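Local coordinates for protein lipolytic enzyme, g-d-s-l (Clostridium thermocellum, PDB 2W47) that contains a family 6 carbohydrate-binding module, a beta-sandwich domain that has a glycan and a calcium ion bound, at residues Q8-I13 with T27-V32; I42-N47 with P121-L126; P69-V74 with R111-A116. All blocks are in the same frame, centred on the assembly; numbering follows the deposited sequence.

How the interactions relate
Interaction 2 is the buried contact, while interactions 1 and 3 each have a buried side and a solvent-facing side. Interaction 2 packs strand 41-48 of one sheet on strand 122-130 of the other with apolar side chains and no direct hydrogen bond across. Interaction 3 works within the first of these sheets, through a ladder of backbone bonds, and meets interaction 2 where Glu43 OE1 forms a salt bridge with Arg111 NE. Interaction 1 joins a 3-10 turn to a loop and the start of strand 31-34, with polar side chains and water outside and Ala9 on Val32 inside; it touches interaction 2 through Thr27 and Asp124. Interactions 1 and 3 lie about 17 Å apart between centres.

Interaction 1 (Q8-I13 with T27-V32); sequences QAEDAI and TGSCYV
Gln8 and Thr27 cross their side chains at about a right angle, and the amide of Gln8 reaches the threonine hydroxyl with its nitrogen. NE2 donates to Thr27 OG1 over 3.1 Å, and the hydroxyl lies almost in the amide plane. That hydroxyl is also hydrogen-bonded to Asp124 of strand 122-130. A bend at chi2 (-68°) carries Gln8 CD over toward the loop, and the oxygen end of the amide turns back to its own backbone: OE1 accepts the N-H of Ala9 in a longer bond of 3.3 Å. Water 1 also donates to OE1 and continues to Glu10 N and Ser29 OG. On the solvent side Ser29 OG donates to Glu10 OE2 at 2.7 Å, coming from above the carboxylate plane (74° out of it), while water 3 links Glu10 OE1 to Ser29 N. Glu10 and Ser29 also touch a crystal neighbour, so their pose may partly reflect the lattice. On the inner side Ala9, in the 3-10 turn 9-11, presses its CB onto the start of strand 31-34: it lies 3.6 Å from Tyr31 CA and 3.8 Å from Val32 CG2. The ring of Tyr31 leaves in the other direction, to the glycan pocket, where its hydroxyl bonds to Glu20. The chemistry is thus divided, with the methyl of Ala9 packed against backbone and Val32 on the inner side and the Gln8-Thr27 and Ser29-Glu10 bonds outside; waters 1 and 3, bound to Glu10 N and Ser29 N, suggest that solvent takes up part of the polar backbone here.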
# COMPACT_ATOMS: atom_id res chain seq x y z
N GLN A 8 -3.24 -8.68 3.68
CA GLN A 8 -4.50 -8.02 4.00
C GLN A 8 -4.33 -6.89 5.02
O GLN A 8 -3.36 -6.86 5.77
CB GLN A 8 -5.55 -9.02 4.50
CG GLN A 8 -6.40 -9.65 3.37
CD GLN A 8 -7.32 -8.64 2.72
OE1 GLN A 8 -7.53 -7.55 3.26
NE2 GLN A 8 -7.88 -8.99 1.56
N ALA A 9 -5.29 -5.97 5.02
CA ALA A 9 -5.26 -4.82 5.92
C ALA A 9 -5.03 -5.22 7.38
O ALA A 9 -4.22 -4.60 8.09
CB ALA A 9 -6.57 -4.02 5.80
N GLU A 10 -5.72 -6.28 7.82
CA GLU A 10 -5.68 -6.69 9.23
C GLU A 10 -4.29 -7.18 9.66
O GLU A 10 -4.00 -7.27 10.86
CB GLU A 10 -6.75 -7.76 9.54
CG GLU A 10 -6.43 -9.14 8.92
CD GLU A 10 -7.60 -10.12 8.79
OE1 GLU A 10 -7.49 -11.03 7.95
OE2 GLU A 10 -8.62 -10.01 9.51
N ASP A 11 -3.44 -7.51 8.69
CA ASP A 11 -2.11 -8.04 9.01
C ASP A 11 -1.01 -6.98 8.99
O ASP A 11 0.16 -7.26 9.29
CB ASP A 11 -1.78 -9.22 8.12
CG ASP A 11 -2.64 -10.44 8.46
OD1 ASP A 11 -2.82 -10.74 9.66
OD2 ASP A 11 -3.15 -11.08 7.53
N ALA A 12 -1.39 -5.75 8.66
CA ALA A 12 -0.46 -4.64 8.69
C ALA A 12 -0.24 -4.15 10.10
O ALA A 12 -1.06 -4.38 11.00
CB ALA A 12 -1.00 -3.51 7.83
N ILE A 13 0.88 -3.47 10.29
CA ILE A 13 1.11 -2.63 11.45
C ILE A 13 0.72 -1.23 10.99
O ILE A 13 1.18 -0.77 9.95
CB ILE A 13 2.58 -2.69 11.88
CG1 ILE A 13 2.91 -4.11 12.37
CG2 ILE A 13 2.91 -1.63 12.94
CD1 ILE A 13 4.37 -4.52 12.21
N THR A 27 -12.01 -6.16 0.26
CA THR A 27 -11.92 -7.62 0.31
C THR A 27 -11.41 -8.04 1.68
O THR A 27 -10.85 -7.24 2.43
CB THR A 27 -10.99 -8.19 -0.79
OG1 THR A 27 -9.67 -7.66 -0.63
CG2 THR A 27 -11.53 -7.84 -2.19
N GLY A 28 -11.60 -9.31 2.01
CA GLY A 28 -11.26 -9.78 3.35
C GLY A 28 -12.10 -9.08 4.40
O GLY A 28 -13.23 -8.66 4.15
N SER A 29 -11.52 -8.92 5.58
CA SER A 29 -12.29 -8.48 6.74
C SER A 29 -12.50 -6.97 6.84
O SER A 29 -13.45 -6.53 7.50
CB SER A 29 -11.62 -8.99 8.01
OG SER A 29 -10.31 -8.48 8.13
N CYS A 30 -11.62 -6.19 6.22
CA CYS A 30 -11.63 -4.74 6.42
C CYS A 30 -10.60 -4.09 5.51
O CYS A 30 -9.94 -4.76 4.72
CB CYS A 30 -11.31 -4.42 7.89
SG CYS A 30 -9.69 -5.03 8.46
N TYR A 31 -10.47 -2.78 5.65
CA TYR A 31 -9.44 -2.02 4.95
C TYR A 31 -8.91 -0.95 5.91
O TYR A 31 -9.49 -0.72 6.98
CB TYR A 31 -10.00 -1.40 3.67
CG TYR A 31 -11.13 -0.42 3.91
CD1 TYR A 31 -10.87 0.93 4.17
CD2 TYR A 31 -12.46 -0.83 3.87
CE1 TYR A 31 -11.90 1.84 4.39
CE2 TYR A 31 -13.51 0.07 4.08
CZ TYR A 31 -13.22 1.40 4.33
OH TYR A 31 -14.25 2.29 4.55
N VAL A 32 -7.80 -0.32 5.52
CA VAL A 32 -7.21 0.75 6.33
C VAL A 32 -7.74 2.11 5.90
O VAL A 32 -7.75 2.44 4.72
CB VAL A 32 -5.68 0.78 6.21
CG1 VAL A 32 -5.10 1.83 7.14
CG2 VAL A 32 -5.09 -0.58 6.54
O HOH W 1 -8.06 -7.27 6.30
O HOH W 2 -9.64 -7.29 4.73
O HOH W 3 -8.91 -10.26 5.67

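Interaction 2 (I42-N47 with P121-L126); sequences IEWNVN and PNVDYL. With AQA (4-deoxy-beta-L-threo-hex-4-enopyranuronic acid), chain B.
Asn122 ND2 donates a 2.9 Å hydrogen bond to O3 of the bound 4-deoxy-beta-L-threo-hex-4-enopyranuronic acid, with an N-H...O angle of 155°. Glu20, Asn23, Asn36 and Arg68 bond to the same sugar. From this pocket residue, strand 122-130 runs into the core of the beta-sandwich, Val123 and then Leu126 pointing at strand 41-48 of the facing sheet. The two strand segments run nearly parallel (21°), with their axes 9.4 Å apart. The indole of Trp44 reaches across to strand 122-130, its CG anti to the carbonyl carbon (chi1 -79°). Leu126 CB sits over one face of its six-membered ring, offset toward the rim and 3.5 Å from CZ3, in a CH-pi contact; the two side chains slide past each other in opposite directions. Val123 CG1 meets the ring at its edge instead, 4.1 Å from CH2. Leu126 CD2 lies against both Trp44 CE3 (3.7 Å) and Val46 CG2 (3.9 Å). Ile42 also approaches Val123, but its two modelled conformers leave that detail less certain. Between these two segments the contact is apolar, and a nearby sheet-to-sheet hydrogen bond, from the indole N-H to Gln8 O, satisfies the one polar atom of the ring.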
# COMPACT_ATOMS: atom_id res chain seq x y z
N ILE A 42 1.00 2.57 6.98
CA ILE A 42 0.71 1.15 7.02
C ILE A 42 2.00 0.42 6.66
O ILE A 42 2.72 0.82 5.74
CB ILE A 42 -0.43 0.74 6.05
CG1 ILE A 42 -0.02 0.96 4.59
CG2 ILE A 42 -1.71 1.49 6.41
CD1 ILE A 42 -1.13 0.76 3.58
N GLU A 43 2.29 -0.65 7.40
CA GLU A 43 3.52 -1.39 7.21
C GLU A 43 3.24 -2.87 7.20
O GLU A 43 2.51 -3.38 8.06
CB GLU A 43 4.48 -1.05 8.35
CG GLU A 43 5.81 -1.74 8.28
CD GLU A 43 6.74 -1.22 9.33
OE1 GLU A 43 7.31 -0.12 9.14
OE2 GLU A 43 6.92 -1.91 10.37
N TRP A 44 3.82 -3.57 6.24
CA TRP A 44 3.72 -5.02 6.20
C TRP A 44 5.09 -5.66 6.22
O TRP A 44 6.06 -5.11 5.67
CB TRP A 44 3.01 -5.48 4.94
CG TRP A 44 1.53 -5.38 4.92
CD1 TRP A 44 0.63 -6.25 5.48
CD2 TRP A 44 0.75 -4.40 4.24
NE1 TRP A 44 -0.65 -5.85 5.21
CE2 TRP A 44 -0.61 -4.72 4.45
CE3 TRP A 44 1.07 -3.26 3.49
CZ2 TRP A 44 -1.64 -3.96 3.92
CZ3 TRP A 44 0.04 -2.50 2.96
CH2 TRP A 44 -1.30 -2.86 3.19
N ASN A 45 5.16 -6.83 6.85
CA ASN A 45 6.32 -7.70 6.75
C ASN A 45 6.12 -8.66 5.59
O ASN A 45 5.31 -9.59 5.65
CB ASN A 45 6.51 -8.45 8.07
CG ASN A 45 7.01 -7.55 9.17
OD1 ASN A 45 7.98 -6.82 8.99
ND2 ASN A 45 6.36 -7.62 10.33
N VAL A 46 6.83 -8.38 4.50
CA VAL A 46 6.62 -9.07 3.23
C VAL A 46 7.75 -10.06 2.98
O VAL A 46 8.92 -9.71 3.03
CB VAL A 46 6.51 -8.04 2.08
CG1 VAL A 46 6.47 -8.72 0.70
CG2 VAL A 46 5.26 -7.21 2.26
N ASN A 47 7.35 -11.31 2.72
CA ASN A 47 8.31 -12.36 2.40
C ASN A 47 8.70 -12.32 0.92
O ASN A 47 7.85 -12.16 0.05
CB ASN A 47 7.71 -13.72 2.74
CG ASN A 47 8.59 -14.88 2.31
OD1 ASN A 47 8.26 -15.63 1.40
ND2 ASN A 47 9.73 -15.01 2.96
N PRO A 121 -4.75 7.27 1.03
CA PRO A 121 -5.98 6.69 0.51
C PRO A 121 -6.45 5.58 1.45
O PRO A 121 -5.68 5.11 2.30
CB PRO A 121 -5.52 6.06 -0.82
CG PRO A 121 -4.10 5.69 -0.57
CD PRO A 121 -3.58 6.86 0.24
N ASN A 122 -7.69 5.16 1.29
CA ASN A 122 -8.12 3.92 1.94
C ASN A 122 -7.44 2.76 1.24
O ASN A 122 -7.39 2.72 0.00
CB ASN A 122 -9.63 3.76 1.91
CG ASN A 122 -10.34 4.72 2.84
OD1 ASN A 122 -9.73 5.34 3.71
ND2 ASN A 122 -11.66 4.84 2.67
N VAL A 123 -6.90 1.81 2.00
CA VAL A 123 -6.10 0.72 1.43
C VAL A 123 -6.66 -0.64 1.83
O VAL A 123 -6.76 -0.97 3.03
CB VAL A 123 -4.60 0.82 1.82
CG1 VAL A 123 -3.83 -0.35 1.25
CG2 VAL A 123 -4.00 2.15 1.31
N ASP A 124 -7.02 -1.42 0.82
CA ASP A 124 -7.64 -2.72 1.01
C ASP A 124 -6.61 -3.80 1.34
O ASP A 124 -6.80 -4.61 2.26
CB ASP A 124 -8.38 -3.09 -0.28
CG ASP A 124 -9.22 -4.34 -0.16
OD1 ASP A 124 -9.66 -4.66 0.96
OD2 ASP A 124 -9.45 -4.98 -1.20
N TYR A 125 -5.52 -3.81 0.57
CA TYR A 125 -4.45 -4.79 0.72
C TYR A 125 -3.24 -4.38 -0.09
O TYR A 125 -3.30 -3.45 -0.90
CB TYR A 125 -4.90 -6.20 0.31
CG TYR A 125 -5.36 -6.39 -1.13
CD1 TYR A 125 -4.46 -6.27 -2.20
CD2 TYR A 125 -6.66 -6.78 -1.41
CE1 TYR A 125 -4.87 -6.49 -3.51
CE2 TYR A 125 -7.08 -7.00 -2.72
CZ TYR A 125 -6.17 -6.85 -3.76
OH TYR A 125 -6.57 -7.07 -5.06
N LEU A 126 -2.14 -5.09 0.15
CA LEU A 126 -0.95 -5.03 -0.68
C LEU A 126 -0.79 -6.40 -1.31
O LEU A 126 -0.78 -7.41 -0.61
CB LEU A 126 0.27 -4.69 0.18
CG LEU A 126 1.65 -4.84 -0.47
CD1 LEU A 126 1.86 -3.82 -1.58
CD2 LEU A 126 2.75 -4.73 0.57
O6A AQA B . -11.32 11.30 3.80
C6 AQA B . -11.25 10.07 4.09
O6B AQA B . -10.16 9.49 4.32
C5 AQA B . -12.38 9.37 4.17
O5 AQA B . -13.62 10.08 3.87
C4 AQA B . -12.37 8.05 4.47
C3 AQA B . -13.67 7.32 4.77
O3 AQA B . -13.55 5.91 4.54
C2 AQA B . -14.75 7.91 3.88
O2 AQA B . -16.01 7.29 4.12
C1 AQA B . -14.86 9.41 4.12

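Interaction 3 (P69-V74 with R111-A116); sequences PMRITV and RATAIA
An antiparallel pairing inside the five-stranded sheet of the sandwich joins strand 70-74 to strand 106-114. Arg71 and Thr113 form one hydrogen-bonded pair: Arg71 N donates its N-H to Thr113 O at 2.9 Å, and Thr113 N donates to Arg71 O. Thr73 and Arg111 repeat the pattern, and Ile115 N extends the ladder past the strand end with a longer bond of 3.2 Å to Pro69 O. Between these rungs stand the non-hydrogen-bonded pairs Met70 with Ala114 and Ile72 with Ala112, which send their side chains to the buried face. There two side chains of strand 70-74 converge on the methyl of Ala112: Met70 CE and Ile72 CD1 each lie 3.7 Å from its CB. Met70 bends at chi3 (-81°), which puts CE beside that methyl, and its side chain also packs on Tyr34, Phe85 and Pro121. This is the layering of a beta-sandwich, apolar residues inward and polar ones outward, and strand 77-83 flanks the pair beyond strand 70-74. On the outer face Thr73 and Arg111 lie side by side, pointing the same way, with Thr73 OG1 3.4 Å from Arg111 CB. The arginine then leads off to a salt bridge with Glu43 and a cation-pi contact with Tyr41. Water 5 ties this face together: it donates to Arg71 O at 2.8 Å and is hydrogen-bonded to the hydroxyls of both Thr73 and Thr113. In the conformer of Arg71 described, Ile115 CG1 lies over one guanidinium face, offset toward the rim, and water 6 accepts from NH1; both details are less certain because the side chain is modelled twice. Water 6 in turn donates to Ala114 O.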
# COMPACT_ATOMS: atom_id res chain seq x y z
N PRO A 69 -0.65 11.37 -2.06
CA PRO A 69 0.64 10.74 -2.30
C PRO A 69 1.21 10.11 -1.03
O PRO A 69 0.94 10.57 0.09
CB PRO A 69 1.51 11.90 -2.80
CG PRO A 69 0.92 13.10 -2.14
CD PRO A 69 -0.56 12.85 -2.13
N MET A 70 1.99 9.05 -1.22
CA MET A 70 2.63 8.38 -0.09
C MET A 70 4.08 8.08 -0.37
O MET A 70 4.46 7.79 -1.51
CB MET A 70 1.89 7.10 0.30
CG MET A 70 0.44 7.33 0.65
SD MET A 70 -0.22 6.09 1.78
CE MET A 70 -0.59 4.75 0.65
N ARG A 71 4.88 8.16 0.68
CA ARG A 71 6.29 7.83 0.65
C ARG A 71 6.43 6.33 0.91
O ARG A 71 5.97 5.84 1.94
CB ARG A 71 7.00 8.63 1.74
CG ARG A 71 8.50 8.81 1.56
CD ARG A 71 9.11 9.63 2.70
NE ARG A 71 8.51 10.96 2.81
CZ ARG A 71 7.62 11.30 3.75
NH1 ARG A 71 7.13 12.53 3.75
NH2 ARG A 71 7.22 10.43 4.67
N ILE A 72 7.05 5.62 -0.01
CA ILE A 72 7.21 4.18 0.11
C ILE A 72 8.63 3.83 0.49
O ILE A 72 9.58 4.24 -0.18
CB ILE A 72 6.83 3.44 -1.20
CG1 ILE A 72 5.53 4.00 -1.79
CG2 ILE A 72 6.77 1.92 -0.97
CD1 ILE A 72 4.30 3.94 -0.87
N THR A 73 8.75 3.07 1.56
CA THR A 73 10.05 2.61 2.03
C THR A 73 10.11 1.09 2.08
O THR A 73 9.12 0.42 2.37
CB THR A 73 10.42 3.20 3.41
OG1 THR A 73 9.37 2.92 4.36
CG2 THR A 73 10.63 4.70 3.34
N VAL A 74 11.29 0.56 1.77
CA VAL A 74 11.58 -0.87 1.93
C VAL A 74 12.76 -0.95 2.87
O VAL A 74 13.85 -0.44 2.57
CB VAL A 74 11.93 -1.55 0.58
CG1 VAL A 74 12.37 -3.00 0.80
CG2 VAL A 74 10.74 -1.50 -0.35
N ARG A 111 6.64 -0.02 4.02
CA ARG A 111 5.81 1.01 4.63
C ARG A 111 5.35 2.05 3.62
O ARG A 111 6.13 2.49 2.76
CB ARG A 111 6.55 1.69 5.80
CG ARG A 111 5.70 2.72 6.55
CD ARG A 111 6.51 3.49 7.57
NE ARG A 111 6.98 2.62 8.65
CZ ARG A 111 7.53 3.08 9.77
NH1 ARG A 111 7.67 4.39 9.96
NH2 ARG A 111 7.93 2.21 10.70
N ALA A 112 4.08 2.44 3.74
CA ALA A 112 3.49 3.52 2.95
C ALA A 112 3.03 4.61 3.90
O ALA A 112 2.11 4.40 4.69
CB ALA A 112 2.33 2.99 2.12
N THR A 113 3.68 5.77 3.82
CA THR A 113 3.47 6.87 4.76
C THR A 113 2.78 8.03 4.05
O THR A 113 3.23 8.48 2.99
CB THR A 113 4.80 7.35 5.34
OG1 THR A 113 5.44 6.26 6.01
CG2 THR A 113 4.62 8.46 6.36
N ALA A 114 1.71 8.54 4.66
CA ALA A 114 0.97 9.66 4.08
C ALA A 114 1.80 10.94 4.13
O ALA A 114 2.35 11.29 5.18
CB ALA A 114 -0.33 9.86 4.82
N ILE A 115 1.88 11.62 2.99
CA ILE A 115 2.65 12.85 2.87
C ILE A 115 1.84 14.11 3.19
O ILE A 115 2.33 15.00 3.89
CB ILE A 115 3.27 12.98 1.46
CG1 ILE A 115 4.34 11.91 1.25
CG2 ILE A 115 3.87 14.37 1.25
CD1 ILE A 115 4.72 11.70 -0.20
N ALA A 116 0.61 14.18 2.68
CA ALA A 116 -0.17 15.41 2.74
C ALA A 116 -1.21 15.37 3.85
O ALA A 116 -1.44 14.32 4.46
CB ALA A 116 -0.79 15.73 1.37
O HOH W 4 -0.96 12.10 1.35
O HOH W 5 7.23 5.09 4.31
O HOH W 6 4.92 12.29 5.87
O HOH W 7 4.89 14.93 4.79